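Local coordinates for oxidoreductase protein (Agrobacterium radiobacter, PDB 5UI9) that binds NAD+ and a small dihydroxy acid next to each other, and is probably an NAD-dependent dehydrogenase of the GFO/IDH/MocA family, at residues G14-A17 / V18-M21; P40-L43 / K44-D48; R128-T131 / P132-A135; E293-L296 / A297-H301. One frame throughout, in Å; residues are numbered along the deposited sequence.

Interaction 1 of 4, residues G14-A17 / V18-M21. With NAD (nicotinamide-adenine-dinucleotide), chain C.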
loop_
_atom_site.group_PDB
_atom_site.type_symbol
_atom_site.label_atom_id
_atom_site.label_comp_id
_atom_site.label_asym_id
_atom_site.label_seq_id
_atom_site.Cartn_x
_atom_site.Cartn_y
_atom_site.Cartn_z
ATOM N N GLY A 14 16.817 17.873 -25.606
ATOM C CA GLY A 14 17.384 16.642 -25.066
ATOM C C GLY A 14 16.589 15.402 -25.396
ATOM O O GLY A 14 15.829 15.371 -26.366
ATOM N N PHE A 15 16.764 14.384 -24.557
ATOM C CA PHE A 15 16.113 13.086 -24.714
ATOM C C PHE A 15 14.591 13.206 -24.807
ATOM O O PHE A 15 13.986 12.792 -25.803
ATOM C CB PHE A 15 16.514 12.178 -23.543
ATOM C CG PHE A 15 15.716 10.904 -23.440
ATOM C CD1 PHE A 15 15.933 9.854 -24.330
ATOM C CD2 PHE A 15 14.760 10.742 -22.437
ATOM C CE1 PHE A 15 15.208 8.667 -24.220
ATOM C CE2 PHE A 15 14.034 9.561 -22.325
ATOM C CZ PHE A 15 14.256 8.525 -23.222
ATOM N N PHE A 16 13.978 13.791 -23.781
ATOM C CA PHE A 16 12.524 13.872 -23.739
ATOM C C PHE A 16 11.918 14.928 -24.662
ATOM O O PHE A 16 10.780 14.768 -25.110
ATOM C CB PHE A 16 12.006 14.069 -22.313
ATOM C CG PHE A 16 10.555 13.703 -22.164
ATOM C CD1 PHE A 16 10.161 12.366 -22.189
ATOM C CD2 PHE A 16 9.579 14.685 -22.048
ATOM C CE1 PHE A 16 8.828 12.019 -22.067
ATOM C CE2 PHE A 16 8.237 14.341 -21.931
ATOM C CZ PHE A 16 7.863 13.006 -21.926
ATOM N N ALA A 17 12.662 15.990 -24.953
ATOM C CA ALA A 17 12.163 17.065 -25.832
ATOM C C ALA A 17 11.798 16.613 -27.246
ATOM O O ALA A 17 10.968 17.244 -27.886
ATOM C CB ALA A 17 13.169 18.201 -25.909
ATOM N N VAL A 18 12.414 15.529 -27.724
ATOM C CA VAL A 18 12.065 14.941 -29.025
ATOM C C VAL A 18 10.577 14.561 -29.051
ATOM O O VAL A 18 9.913 14.760 -30.069
ATOM C CB VAL A 18 12.962 13.717 -29.361
ATOM C CG1 VAL A 18 12.494 13.011 -30.638
ATOM C CG2 VAL A 18 14.427 14.145 -29.490
ATOM N N ASN A 19 10.060 14.045 -27.928
ATOM C CA ASN A 19 8.628 13.737 -27.790
ATOM C C ASN A 19 7.783 15.001 -27.815
ATOM O O ASN A 19 6.720 15.019 -28.419
ATOM C CB ASN A 19 8.318 12.978 -26.496
ATOM C CG ASN A 19 9.016 11.641 -26.420
ATOM O OD1 ASN A 19 8.822 10.776 -27.270
ATOM N ND2 ASN A 19 9.841 11.467 -25.394
ATOM N N GLN A 20 8.251 16.043 -27.135
ATOM C CA GLN A 20 7.535 17.317 -27.096
ATOM C C GLN A 20 7.480 17.960 -28.487
ATOM O O GLN A 20 6.440 18.488 -28.878
ATOM C CB GLN A 20 8.143 18.259 -26.046
ATOM C CG GLN A 20 7.924 17.746 -24.629
ATOM C CD GLN A 20 8.534 18.599 -23.538
ATOM O OE1 GLN A 20 9.035 18.064 -22.549
ATOM N NE2 GLN A 20 8.478 19.920 -23.691
ATOM N N MET A 21 8.585 17.864 -29.229
ATOM C CA MET A 21 8.656 18.332 -30.621
ATOM C C MET A 21 7.722 17.577 -31.568
ATOM O O MET A 21 7.049 18.201 -32.395
ATOM C CB MET A 21 10.097 18.252 -31.150
ATOM C CG MET A 21 11.061 19.239 -30.504
ATOM S SD MET A 21 10.685 20.986 -30.773
ATOM C CE MET A 21 10.928 21.106 -32.553
HETATM P PA NAD C . 18.590 15.768 -21.183
HETATM O O1A NAD C . 19.860 16.027 -20.401
HETATM O O2A NAD C . 18.521 14.622 -22.154
HETATM O O5B NAD C . 18.205 17.106 -21.971
HETATM C C5B NAD C . 18.426 18.407 -21.443
HETATM C C4B NAD C . 18.923 19.277 -22.587
HETATM O O4B NAD C . 18.870 20.641 -22.184
HETATM C C3B NAD C . 20.367 18.980 -22.965
HETATM O O3B NAD C . 20.455 18.779 -24.383
HETATM C C2B NAD C . 21.158 20.196 -22.506
HETATM O O2B NAD C . 22.232 20.498 -23.396
HETATM C C1B NAD C . 20.101 21.288 -22.504
HETATM N N9A NAD C . 20.265 22.404 -21.543
HETATM C C8A NAD C . 20.495 22.329 -20.217
HETATM N N7A NAD C . 20.541 23.576 -19.679
HETATM C C5A NAD C . 20.322 24.465 -20.666
HETATM C C6A NAD C . 20.234 25.944 -20.804
HETATM N N6A NAD C . 20.395 26.761 -19.741
HETATM N N1A NAD C . 19.981 26.452 -22.034
HETATM C C2A NAD C . 19.818 25.670 -23.121
HETATM N N3A NAD C . 19.885 24.326 -23.065
HETATM C C4A NAD C . 20.128 23.680 -21.892
HETATM O O3 NAD C . 17.376 15.655 -20.136
HETATM P PN NAD C . 16.000 14.865 -20.436
HETATM O O1N NAD C . 16.168 13.399 -20.124
HETATM O O2N NAD C . 15.476 15.272 -21.790
HETATM O O5D NAD C . 15.102 15.493 -19.273
HETATM C C5D NAD C . 14.826 16.887 -19.265
HETATM C C4D NAD C . 13.700 17.141 -18.281
HETATM O O4D NAD C . 12.546 16.414 -18.714
HETATM C C3D NAD C . 14.046 16.666 -16.877
HETATM O O3D NAD C . 13.722 17.684 -15.925
HETATM C C2D NAD C . 13.201 15.420 -16.674
HETATM O O2D NAD C . 12.740 15.266 -15.332
HETATM C C1D NAD C . 12.030 15.646 -17.628
HETATM N N1N NAD C . 11.364 14.429 -18.129
HETATM C C2N NAD C . 10.019 14.421 -18.108
HETATM C C3N NAD C . 9.278 13.338 -18.555
HETATM C C7N NAD C . 7.777 13.418 -18.490
HETATM O O7N NAD C . 7.230 14.503 -18.672
HETATM N N7N NAD C . 7.056 12.323 -18.241
HETATM C C4N NAD C . 9.961 12.222 -19.041
HETATM C C5N NAD C . 11.357 12.238 -19.067
HETATM C C6N NAD C . 12.044 13.363 -18.610
#

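Interaction 2 of 4, residues P40-L43 / K44-D48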
loop_
_atom_site.group_PDB
_atom_site.type_symbol
_atom_site.label_atom_id
_atom_site.label_comp_id
_atom_site.label_asym_id
_atom_site.label_seq_id
_atom_site.Cartn_x
_atom_site.Cartn_y
_atom_site.Cartn_z
ATOM N N PRO A 40 25.593 22.029 -29.298
ATOM C CA PRO A 40 25.253 22.156 -30.729
ATOM C C PRO A 40 24.995 20.834 -31.475
ATOM O O PRO A 40 24.417 20.867 -32.554
ATOM C CB PRO A 40 26.463 22.898 -31.328
ATOM C CG PRO A 40 27.578 22.693 -30.367
ATOM C CD PRO A 40 26.953 22.539 -29.012
ATOM N N LYS A 41 25.402 19.695 -30.918
ATOM C CA LYS A 41 25.077 18.391 -31.513
ATOM C C LYS A 41 23.575 18.094 -31.383
ATOM O O LYS A 41 22.968 17.539 -32.303
ATOM C CB LYS A 41 25.879 17.261 -30.857
ATOM C CG LYS A 41 27.396 17.394 -30.969
ATOM C CD LYS A 41 28.120 16.439 -30.021
ATOM C CE LYS A 41 29.424 17.033 -29.513
ATOM N NZ LYS A 41 30.325 17.457 -30.623
ATOM N N ARG A 42 22.992 18.453 -30.237
ATOM C CA ARG A 42 21.542 18.320 -30.017
ATOM C C ARG A 42 20.744 19.331 -30.833
ATOM O O ARG A 42 19.694 19.004 -31.383
ATOM C CB ARG A 42 21.195 18.486 -28.535
ATOM C CG ARG A 42 21.754 17.404 -27.621
ATOM C CD ARG A 42 21.321 16.000 -28.018
ATOM N NE ARG A 42 19.869 15.872 -28.130
ATOM C CZ ARG A 42 19.230 14.770 -28.518
ATOM N NH1 ARG A 42 19.899 13.667 -28.846
ATOM N NH2 ARG A 42 17.902 14.769 -28.576
ATOM N N LEU A 43 21.251 20.557 -30.897
ATOM C CA LEU A 43 20.643 21.616 -31.694
ATOM C C LEU A 43 20.589 21.242 -33.179
ATOM O O LEU A 43 19.586 21.472 -33.843
ATOM C CB LEU A 43 21.434 22.913 -31.502
ATOM C CG LEU A 43 20.777 24.223 -31.910
ATOM C CD1 LEU A 43 19.565 24.517 -31.037
ATOM C CD2 LEU A 43 21.802 25.348 -31.820
ATOM N N LYS A 44 21.674 20.650 -33.676
ATOM C CA LYS A 44 21.760 20.148 -35.056
ATOM C C LYS A 44 20.792 18.976 -35.294
ATOM O O LYS A 44 20.033 18.978 -36.264
ATOM C CB LYS A 44 23.201 19.698 -35.348
ATOM C CG LYS A 44 23.521 19.336 -36.793
ATOM C CD LYS A 44 23.540 20.557 -37.703
ATOM C CE LYS A 44 24.365 20.315 -38.961
ATOM N NZ LYS A 44 23.975 19.061 -39.664
ATOM N N LEU A 45 20.830 17.989 -34.404
ATOM C CA LEU A 45 20.040 16.766 -34.556
ATOM C C LEU A 45 18.536 17.055 -34.521
ATOM O O LEU A 45 17.802 16.641 -35.420
ATOM C CB LEU A 45 20.430 15.751 -33.476
ATOM C CG LEU A 45 19.990 14.295 -33.650
ATOM C CD1 LEU A 45 21.096 13.349 -33.196
ATOM C CD2 LEU A 45 18.690 13.996 -32.905
ATOM N N VAL A 46 18.096 17.790 -33.503
ATOM C CA VAL A 46 16.681 18.137 -33.344
ATOM C C VAL A 46 16.227 19.156 -34.394
ATOM O O VAL A 46 15.107 19.059 -34.909
ATOM C CB VAL A 46 16.379 18.627 -31.899
ATOM C CG1 VAL A 46 14.970 19.201 -31.774
ATOM C CG2 VAL A 46 16.584 17.477 -30.917
ATOM N N GLY A 47 17.085 20.122 -34.712
ATOM C CA GLY A 47 16.782 21.101 -35.760
ATOM C C GLY A 47 16.563 20.456 -37.123
ATOM O O GLY A 47 15.592 20.774 -37.811
ATOM N N ASP A 48 17.459 19.540 -37.497
ATOM C CA ASP A 48 17.352 18.807 -38.770
ATOM C C ASP A 48 16.151 17.864 -38.802
ATOM O O ASP A 48 15.410 17.840 -39.783
ATOM C CB ASP A 48 18.636 18.013 -39.066
ATOM C CG ASP A 48 19.818 18.909 -39.450
ATOM O OD1 ASP A 48 19.632 20.126 -39.648
ATOM O OD2 ASP A 48 20.945 18.386 -39.554
#

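Interaction 3 of 4, residues R128-T131 / P132-A135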
loop_
_atom_site.group_PDB
_atom_site.type_symbol
_atom_site.label_atom_id
_atom_site.label_comp_id
_atom_site.label_asym_id
_atom_site.label_seq_id
_atom_site.Cartn_x
_atom_site.Cartn_y
_atom_site.Cartn_z
ATOM N N ARG A 128 -1.046 12.778 -14.959
ATOM C CA ARG A 128 -2.501 12.953 -14.806
ATOM C C ARG A 128 -3.256 13.065 -16.145
ATOM O O ARG A 128 -4.468 12.848 -16.190
ATOM C CB ARG A 128 -2.831 14.160 -13.920
ATOM C CG ARG A 128 -2.528 15.526 -14.546
ATOM C CD ARG A 128 -3.310 16.633 -13.871
ATOM N NE ARG A 128 -2.805 16.920 -12.533
ATOM C CZ ARG A 128 -3.265 17.882 -11.734
ATOM N NH1 ARG A 128 -4.258 18.677 -12.122
ATOM N NH2 ARG A 128 -2.715 18.066 -10.543
ATOM N N TRP A 129 -2.541 13.418 -17.214
ATOM C CA TRP A 129 -3.104 13.480 -18.572
ATOM C C TRP A 129 -3.081 12.157 -19.354
ATOM O O TRP A 129 -3.542 12.115 -20.491
ATOM C CB TRP A 129 -2.418 14.602 -19.377
ATOM C CG TRP A 129 -2.840 15.952 -18.933
ATOM C CD1 TRP A 129 -2.169 16.798 -18.095
ATOM C CD2 TRP A 129 -4.065 16.608 -19.276
ATOM N NE1 TRP A 129 -2.899 17.947 -17.908
ATOM C CE2 TRP A 129 -4.068 17.856 -18.618
ATOM C CE3 TRP A 129 -5.165 16.256 -20.074
ATOM C CZ2 TRP A 129 -5.127 18.766 -18.740
ATOM C CZ3 TRP A 129 -6.222 17.161 -20.199
ATOM C CH2 TRP A 129 -6.193 18.402 -19.533
ATOM N N GLN A 130 -2.572 11.080 -18.745
ATOM C CA GLN A 130 -2.646 9.743 -19.332
ATOM C C GLN A 130 -4.105 9.277 -19.359
ATOM O O GLN A 130 -4.855 9.506 -18.406
ATOM C CB GLN A 130 -1.818 8.732 -18.520
ATOM C CG GLN A 130 -0.308 8.945 -18.550
ATOM C CD GLN A 130 0.449 8.104 -17.519
ATOM O OE1 GLN A 130 1.661 8.289 -17.315
ATOM N NE2 GLN A 130 -0.258 7.184 -16.859
ATOM N N THR A 131 -4.501 8.624 -20.448
ATOM C CA THR A 131 -5.871 8.111 -20.601
ATOM C C THR A 131 -6.393 7.293 -19.396
ATOM O O THR A 131 -7.487 7.566 -18.911
ATOM C CB THR A 131 -6.005 7.319 -21.919
ATOM O OG1 THR A 131 -5.658 8.178 -23.013
ATOM C CG2 THR A 131 -7.431 6.783 -22.124
ATOM N N PRO A 132 -5.621 6.308 -18.900
ATOM C CA PRO A 132 -6.132 5.545 -17.746
ATOM C C PRO A 132 -6.354 6.374 -16.477
ATOM O O PRO A 132 -7.292 6.094 -15.724
ATOM C CB PRO A 132 -5.051 4.474 -17.511
ATOM C CG PRO A 132 -3.844 4.977 -18.225
ATOM C CD PRO A 132 -4.371 5.725 -19.411
ATOM N N ILE A 133 -5.527 7.395 -16.259
ATOM C CA ILE A 133 -5.678 8.259 -15.079
ATOM C C ILE A 133 -6.897 9.177 -15.230
ATOM O O ILE A 133 -7.616 9.437 -14.267
ATOM C CB ILE A 133 -4.421 9.132 -14.816
ATOM C CG1 ILE A 133 -3.127 8.294 -14.816
ATOM C CG2 ILE A 133 -4.574 9.916 -13.515
ATOM C CD1 ILE A 133 -3.154 7.066 -13.950
ATOM N N GLN A 134 -7.101 9.679 -16.442
ATOM C CA GLN A 134 -8.292 10.459 -16.789
ATOM C C GLN A 134 -9.559 9.644 -16.588
ATOM O O GLN A 134 -10.556 10.166 -16.097
ATOM C CB GLN A 134 -8.215 10.944 -18.243
ATOM C CG GLN A 134 -7.140 12.001 -18.477
ATOM C CD GLN A 134 -7.564 13.379 -18.007
ATOM O OE1 GLN A 134 -8.597 13.894 -18.433
ATOM N NE2 GLN A 134 -6.765 13.987 -17.135
ATOM N N ALA A 135 -9.507 8.362 -16.945
ATOM C CA ALA A 135 -10.650 7.466 -16.757
ATOM C C ALA A 135 -10.979 7.244 -15.274
ATOM O O ALA A 135 -12.148 7.264 -14.893
ATOM C CB ALA A 135 -10.409 6.140 -17.458
#

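Interaction 4 of 4, residues E293-L296 / A297-H301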
loop_
_atom_site.group_PDB
_atom_site.type_symbol
_atom_site.label_atom_id
_atom_site.label_comp_id
_atom_site.label_asym_id
_atom_site.label_seq_id
_atom_site.Cartn_x
_atom_site.Cartn_y
_atom_site.Cartn_z
ATOM N N GLU A 293 1.461 9.871 -25.603
ATOM C CA GLU A 293 0.098 10.369 -25.812
ATOM C C GLU A 293 -0.213 11.537 -24.879
ATOM O O GLU A 293 -0.809 12.528 -25.309
ATOM C CB GLU A 293 -0.959 9.279 -25.599
ATOM C CG GLU A 293 -2.376 9.747 -25.950
ATOM C CD GLU A 293 -3.455 8.706 -25.703
ATOM O OE1 GLU A 293 -3.239 7.761 -24.923
ATOM O OE2 GLU A 293 -4.540 8.825 -26.303
ATOM N N SER A 294 0.173 11.412 -23.608
ATOM C CA SER A 294 -0.128 12.447 -22.619
ATOM C C SER A 294 0.605 13.772 -22.885
ATOM O O SER A 294 0.138 14.826 -22.471
ATOM C CB SER A 294 0.163 11.946 -21.201
ATOM O OG SER A 294 1.547 11.901 -20.921
ATOM N N VAL A 295 1.744 13.699 -23.574
ATOM C CA VAL A 295 2.495 14.882 -23.999
ATOM C C VAL A 295 1.651 15.688 -24.987
ATOM O O VAL A 295 1.559 16.898 -24.864
ATOM C CB VAL A 295 3.864 14.510 -24.644
ATOM C CG1 VAL A 295 4.557 15.737 -25.218
ATOM C CG2 VAL A 295 4.779 13.802 -23.648
ATOM N N LEU A 296 1.040 15.014 -25.956
ATOM C CA LEU A 296 0.113 15.678 -26.880
ATOM C C LEU A 296 -1.087 16.292 -26.142
ATOM O O LEU A 296 -1.438 17.451 -26.392
ATOM C CB LEU A 296 -0.360 14.722 -27.984
ATOM C CG LEU A 296 -1.378 15.273 -28.993
ATOM C CD1 LEU A 296 -0.855 16.534 -29.668
ATOM C CD2 LEU A 296 -1.755 14.225 -30.026
ATOM N N ALA A 297 -1.688 15.519 -25.234
ATOM C CA ALA A 297 -2.844 15.968 -24.443
ATOM C C ALA A 297 -2.550 17.251 -23.669
ATOM O O ALA A 297 -3.311 18.219 -23.754
ATOM C CB ALA A 297 -3.308 14.865 -23.489
ATOM N N ILE A 298 -1.435 17.271 -22.939
ATOM C CA ILE A 298 -1.091 18.443 -22.131
ATOM C C ILE A 298 -0.690 19.642 -23.004
ATOM O O ILE A 298 -0.990 20.776 -22.648
ATOM C CB ILE A 298 -0.027 18.139 -21.037
ATOM C CG1 ILE A 298 -0.140 19.154 -19.892
ATOM C CG2 ILE A 298 1.379 18.112 -21.604
ATOM C CD1 ILE A 298 0.864 18.959 -18.778
ATOM N N GLN A 299 -0.023 19.393 -24.131
ATOM C CA GLN A 299 0.370 20.483 -25.035
ATOM C C GLN A 299 -0.818 21.057 -25.830
ATOM O O GLN A 299 -0.862 22.264 -26.083
ATOM C CB GLN A 299 1.539 20.050 -25.931
ATOM C CG GLN A 299 2.832 19.906 -25.121
ATOM C CD GLN A 299 4.059 19.496 -25.920
ATOM O OE1 GLN A 299 5.122 19.307 -25.335
ATOM N NE2 GLN A 299 3.932 19.374 -27.247
ATOM N N GLN A 300 -1.791 20.217 -26.185
ATOM C CA GLN A 300 -3.068 20.713 -26.720
ATOM C C GLN A 300 -3.843 21.489 -25.660
ATOM O O GLN A 300 -4.455 22.520 -25.966
ATOM C CB GLN A 300 -3.952 19.575 -27.261
ATOM C CG GLN A 300 -5.147 20.056 -28.090
ATOM C CD GLN A 300 -4.718 20.742 -29.367
ATOM O OE1 GLN A 300 -4.173 20.102 -30.258
ATOM N NE2 GLN A 300 -4.944 22.052 -29.460
ATOM N N HIS A 301 -3.833 20.979 -24.429
ATOM C CA HIS A 301 -4.477 21.649 -23.299
ATOM C C HIS A 301 -3.886 23.048 -23.103
ATOM O O HIS A 301 -4.631 24.029 -23.042
ATOM C CB HIS A 301 -4.354 20.797 -22.030
ATOM C CG HIS A 301 -4.825 21.476 -20.781
ATOM N ND1 HIS A 301 -6.156 21.572 -20.439
ATOM C CD2 HIS A 301 -4.135 22.059 -19.771
ATOM C CE1 HIS A 301 -6.268 22.199 -19.282
ATOM N NE2 HIS A 301 -5.056 22.504 -18.855
#

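Interaction 1 of 4, residues G14-A17 / V18-M21
Phe-16 lies against Asn-19 and Gln-20 of the helix that starts just after it, and against the nicotinamide of NAD. Its CB sits 3.8 Å from NAD C6N. With CG anti to the backbone N (chi1 -161°), the ring is carried over the nicotinamide: CG lies equally far from NAD C4N and C5N, and CD1 lies 3.2 Å from NAD C4N, which stands over one face toward the rim. From the opposite side of the ring plane Asn-19 ND2 comes obliquely to CD1, the amide turned 61° from the ring. At the other flank of the ring CD2 meets Gln-20 OE1 at 3.5 Å, an oxygen at the edge and in the plane. Farther out, CE2 and CZ reach the carboxamide, CE2 lying 3.4 Å from NAD O7N. Both amide tips are held from outside: Asn-19 OD1 by Gln-292, Gln-20 NE2 by Asp-72 and Gln-20 OE1 by Gln-97. The backbone grips the pyrophosphate, one amide to each phosphate: Phe-15 N donates almost straight to NAD O2A (3.0 Å, 175°) and Phe-16 N to NAD O2N (2.9 Å). Gly-14, with no side chain, lets its CA come within 3.2 Å of NAD O5B. Asn-19 N to Phe-16 O and Met-21 N to Ala-17 O open the helix, whose N-terminal dipole probably favours the phosphates. Together they form the glycine-rich strand-turn-helix of a Rossmann dinucleotide-binding fold.

Interaction 2 of 4, residues P40-L43 / K44-D48
Helix 40-50, the crossover of the beta-alpha-beta unit between strands 30-36 and 54-56, begins at Pro-40, and here its first turns hold Arg-42 against Leu-45 and Val-46. Four backbone bonds in i to i+4 steps run through it, among them Lys-44 N to Pro-40 O at 3.0 Å and Val-46 N to Arg-42 O at 2.9 Å. Arg-42 leaves the backbone pointing away from the following turn but folds back, bent at both chi2 (-57°) and chi3 (-54°). That double bend lays the guanidinium alongside the next turn: Leu-45 CD2 stands over one of its faces, 4.2 Å from Arg-42 NH1, while Val-46 CG2 comes obliquely to within 3.8 Å of Arg-42 NH2. The same methyl also rests 3.5 Å from Arg-42 O. The polar end is directed by the carbonyl of Cys-13, which accepts from Arg-42 NE, and the aliphatic part of the side chain borders the adenosine ribose of NAD. On another side of the helix Lys-44 reaches Asp-48, one turn later, in a salt bridge, NZ to OD2 at 3.1 Å through the syn lone pair of the carboxylate; Asp-48 OD1 is paired in turn with Arg-55 of strand 54-56. Leu-43 and Val-46 pack on Ile-35 of strand 30-36, completing the helix-on-sheet layer of a Rossmann fold, with an arginine at the cofactor side.

Interaction 3 of 4, residues R128-T131 / P132-A135
This is a local side-chain to backbone contact at a helix N-terminus: Gln-134 reaches back to Arg-128 in the loop between strand 121-124 and helix 131-141. Gln-134 NE2 donates to Arg-128 O at 2.7 Å and 176°, with the acceptor lying in the amide plane. Bent at chi2 (-78°), the glutamine turns back along the helix start and places CG 3.4 Å from Gln-130 O. Its amide is almost parallel to the indole of Trp-129, the planes 4° apart, with Gln-134 NE2 4.0 Å from Trp-129 CE3. Gln-130 is the N-cap residue; its carbonyl accepts from Gln-134 N at 3.0 Å and, weakly, from Ile-133 N. Behind this turn, Ile-133 CG2 packs 3.9 Å from Arg-128 CA. Across the peptide link of the first turn, Thr-131 CB lies 3.4 Å from Pro-132 CD. Arg-128 itself forms a salt bridge with Asp-185 of helix 175-191, and Ile-133 and Gln-134 lean on Ile-186 and Phe-189 of that helix. On another flank Trp-129 and Pro-132 touch helix 289-308, placing the turn between two helices as the chain passes from the parallel sheet toward strand 148-156.

Interaction 4 of 4, residues E293-L296 / A297-H301
With CG beside its backbone N (chi1 -70°) and an extended chain beyond (chi2 -179°), Gln-299 runs alongside Val-295, one turn earlier, both side chains pointing the same way. Val-295 sets CG1 anti to its own N, and that methyl meets Gln-299 OE1 at 3.6 Å and Gln-299 CD at 3.9 Å. The root of the glutamine is pressed on the backbone below, with Gln-299 CG 3.3 Å from Val-295 O. That carbonyl also accepts from Gln-299 N at 3.0 Å. Ile-298 CG2 rests 3.5 Å from Val-295 O as well. Ala-297 N to Glu-293 O, Ile-298 N to Ser-294 O and Gln-300 N to Leu-296 O (2.8 Å) complete the i to i+4 ladder. At its polar tip Gln-299 NE2 donates to Gln-20 O in helix 17-26, while Gln-300 NE2 is bound to Lys-28 O and Asp-304. The Val-295 and Gln-299 side chains thus form a stripe of helix 289-308 that lies on Ala-23 of helix 17-26 and His-124 of strand 121-124; Ile-298 extends the packing to Met-122 of the same strand and to Trp-129 in the loop beyond it.

From the N terminus, interaction 1 closes the turn after strand 6-11, and interaction 2 follows on the next helix of the same parallel sheet. The two touch where Arg-42 NH2 lies 3.1 Å from Gly-14 O and Met-21 packs on Val-46. Interaction 3 starts helix 131-141 beyond the last strand of that sheet, and interaction 4 lies on helix 289-308. All are in series; none nests or crosses. Interaction 4 touches interactions 1 and 3: Phe-16 CZ lies 3.6 Å from Val-295 CG2, and Glu-293 OE1 meets Thr-131 OG1, so helix 289-308 ties the glycine-rich turn to the start of helix 131-141. Interactions 2 and 3 stay about 21 Å apart at their nearest atoms.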